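Long-range contact in succinoglycan biosynthesis protein (Bacillus cereus ATCC 14579, PDB 2QGM), which is probably an erythromycin esterase-like hydrolase, possibly involved in succinoglycan biosynthesis, with a substrate not established: residues A[79-84]-A[302-307]. Residues are numbered along the deposited sequence; the frame is centred on the assembly and turned at random.
Sequences LGENTH and MVWAHN
From its CB, His306 reaches into the loop 79-84, and each ring atom finds a neighbour there. CB itself packs against the His84 ring. With CG anti to the backbone N (chi1 -167°), the ring slides over the carbonyl of Glu81, whose O sits 3.4 Å above the centre of one face of the His306 ring. Next to CG, ND1 caps the N of Ile308 at the start of helix 307-310, while CD2 points at the face of the His84 ring, an edge-to-face pair with planes 79° apart. At the tip, beside CE1, NE2 is hydrogen-bonded to Ile410 O, so a histidine can serve the N-cap and the loop with one ring. Both segments run over the C-terminal ends of adjacent parallel strands, 76-79 and 301-304, into loops, where an alpha/beta fold usually has its active site, consistent with the acidic and histidine side chains here. A nearly straight bond from Leu79 N to Val303 O (2.7 Å) joins the strands, and farther on Asn307 N donates to Glu81 O at 3.2 Å. Gly80 suits its place because a CB would collide with Asn307 OD1; Asn307 ND2 bonds to Ser341 O. Glu81 CG takes the crowded position (chi1 45°), and the chain, extended beyond it, carries OE1 to 3.1 Å from Trp304 NE1; Lys93 forms a salt bridge with OE1, and Tyr140 OH bonds to both OE2 and the indole N-H, a buried cluster probably favouring an ionised carboxylate.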
# COMPACT_ATOMS: atom_id res chain seq x y z
N LEU A 79 -0.53 -0.63 -6.35
CA LEU A 79 0.50 0.30 -6.81
C LEU A 79 1.69 0.26 -5.87
O LEU A 79 1.67 0.88 -4.81
CB LEU A 79 -0.06 1.73 -6.85
CG LEU A 79 -1.37 1.97 -7.60
CD1 LEU A 79 -1.91 3.35 -7.26
CD2 LEU A 79 -1.14 1.83 -9.11
N GLY A 80 2.73 -0.46 -6.27
CA GLY A 80 3.91 -0.57 -5.41
C GLY A 80 4.95 0.53 -5.53
O GLY A 80 4.82 1.46 -6.32
N GLU A 81 5.97 0.42 -4.69
CA GLU A 81 7.10 1.34 -4.67
C GLU A 81 8.34 0.53 -4.33
O GLU A 81 8.34 -0.27 -3.38
CB GLU A 81 6.86 2.48 -3.66
CG GLU A 81 6.32 2.03 -2.31
CD GLU A 81 5.82 3.20 -1.49
OE1 GLU A 81 5.06 4.03 -2.03
OE2 GLU A 81 6.17 3.29 -0.29
N ASN A 82 9.39 0.72 -5.12
CA ASN A 82 10.63 -0.02 -4.94
C ASN A 82 11.31 0.25 -3.60
O ASN A 82 11.96 -0.63 -3.04
CB ASN A 82 11.61 0.28 -6.09
CG ASN A 82 12.48 -0.92 -6.41
OD1 ASN A 82 12.55 -1.87 -5.64
ND2 ASN A 82 13.15 -0.87 -7.56
N THR A 83 11.17 1.47 -3.10
CA THR A 83 11.72 1.83 -1.81
C THR A 83 10.66 2.68 -1.14
O THR A 83 9.61 2.95 -1.73
CB THR A 83 13.01 2.69 -1.92
OG1 THR A 83 12.65 4.07 -2.10
CG2 THR A 83 13.86 2.23 -3.10
N HIS A 84 10.92 3.08 0.10
CA HIS A 84 10.01 3.94 0.86
C HIS A 84 10.61 5.34 0.93
O HIS A 84 10.27 6.12 1.81
CB HIS A 84 9.82 3.39 2.27
CG HIS A 84 8.77 2.32 2.37
ND1 HIS A 84 8.85 1.27 3.26
CD2 HIS A 84 7.58 2.18 1.74
CE1 HIS A 84 7.77 0.52 3.16
NE2 HIS A 84 6.98 1.06 2.24
N MSE A 302 -7.78 1.31 -5.21
CA MSE A 302 -6.35 1.40 -5.41
C MSE A 302 -5.67 1.02 -4.10
O MSE A 302 -6.07 1.48 -3.04
CB MSE A 302 -5.96 2.83 -5.78
CG MSE A 302 -6.57 3.37 -7.07
SE MSE A 302 -6.37 5.31 -7.18
CE MSE A 302 -7.77 5.77 -5.95
N VAL A 303 -4.65 0.17 -4.18
CA VAL A 303 -3.91 -0.23 -3.00
C VAL A 303 -2.48 0.32 -3.14
O VAL A 303 -1.71 -0.11 -4.00
CB VAL A 303 -3.87 -1.76 -2.83
CG1 VAL A 303 -2.99 -2.15 -1.63
CG2 VAL A 303 -5.29 -2.28 -2.63
N TRP A 304 -2.16 1.29 -2.29
CA TRP A 304 -0.85 1.92 -2.29
C TRP A 304 -0.03 1.29 -1.18
O TRP A 304 -0.39 1.39 0.00
CB TRP A 304 -1.01 3.43 -2.03
CG TRP A 304 0.28 4.19 -1.88
CD1 TRP A 304 1.27 3.97 -0.96
CD2 TRP A 304 0.68 5.36 -2.62
NE1 TRP A 304 2.25 4.94 -1.08
CE2 TRP A 304 1.91 5.80 -2.09
CE3 TRP A 304 0.10 6.08 -3.67
CZ2 TRP A 304 2.58 6.93 -2.58
CZ3 TRP A 304 0.77 7.20 -4.16
CH2 TRP A 304 1.99 7.61 -3.61
N ALA A 305 1.07 0.65 -1.53
CA ALA A 305 1.91 -0.00 -0.53
C ALA A 305 3.25 -0.32 -1.14
O ALA A 305 3.48 -0.04 -2.31
CB ALA A 305 1.23 -1.29 -0.05
N HIS A 306 4.14 -0.90 -0.35
CA HIS A 306 5.45 -1.27 -0.86
C HIS A 306 5.27 -2.42 -1.85
O HIS A 306 4.28 -3.13 -1.80
CB HIS A 306 6.34 -1.74 0.29
CG HIS A 306 7.79 -1.86 -0.09
ND1 HIS A 306 8.27 -2.88 -0.89
CD2 HIS A 306 8.85 -1.07 0.19
CE1 HIS A 306 9.57 -2.70 -1.08
NE2 HIS A 306 9.94 -1.61 -0.44
N ASN A 307 6.23 -2.58 -2.76
CA ASN A 307 6.19 -3.68 -3.73
C ASN A 307 5.92 -4.99 -3.00
O ASN A 307 5.14 -5.82 -3.46
CB ASN A 307 7.54 -3.84 -4.44
CG ASN A 307 7.72 -2.91 -5.62
OD1 ASN A 307 6.78 -2.27 -6.08
ND2 ASN A 307 8.95 -2.85 -6.13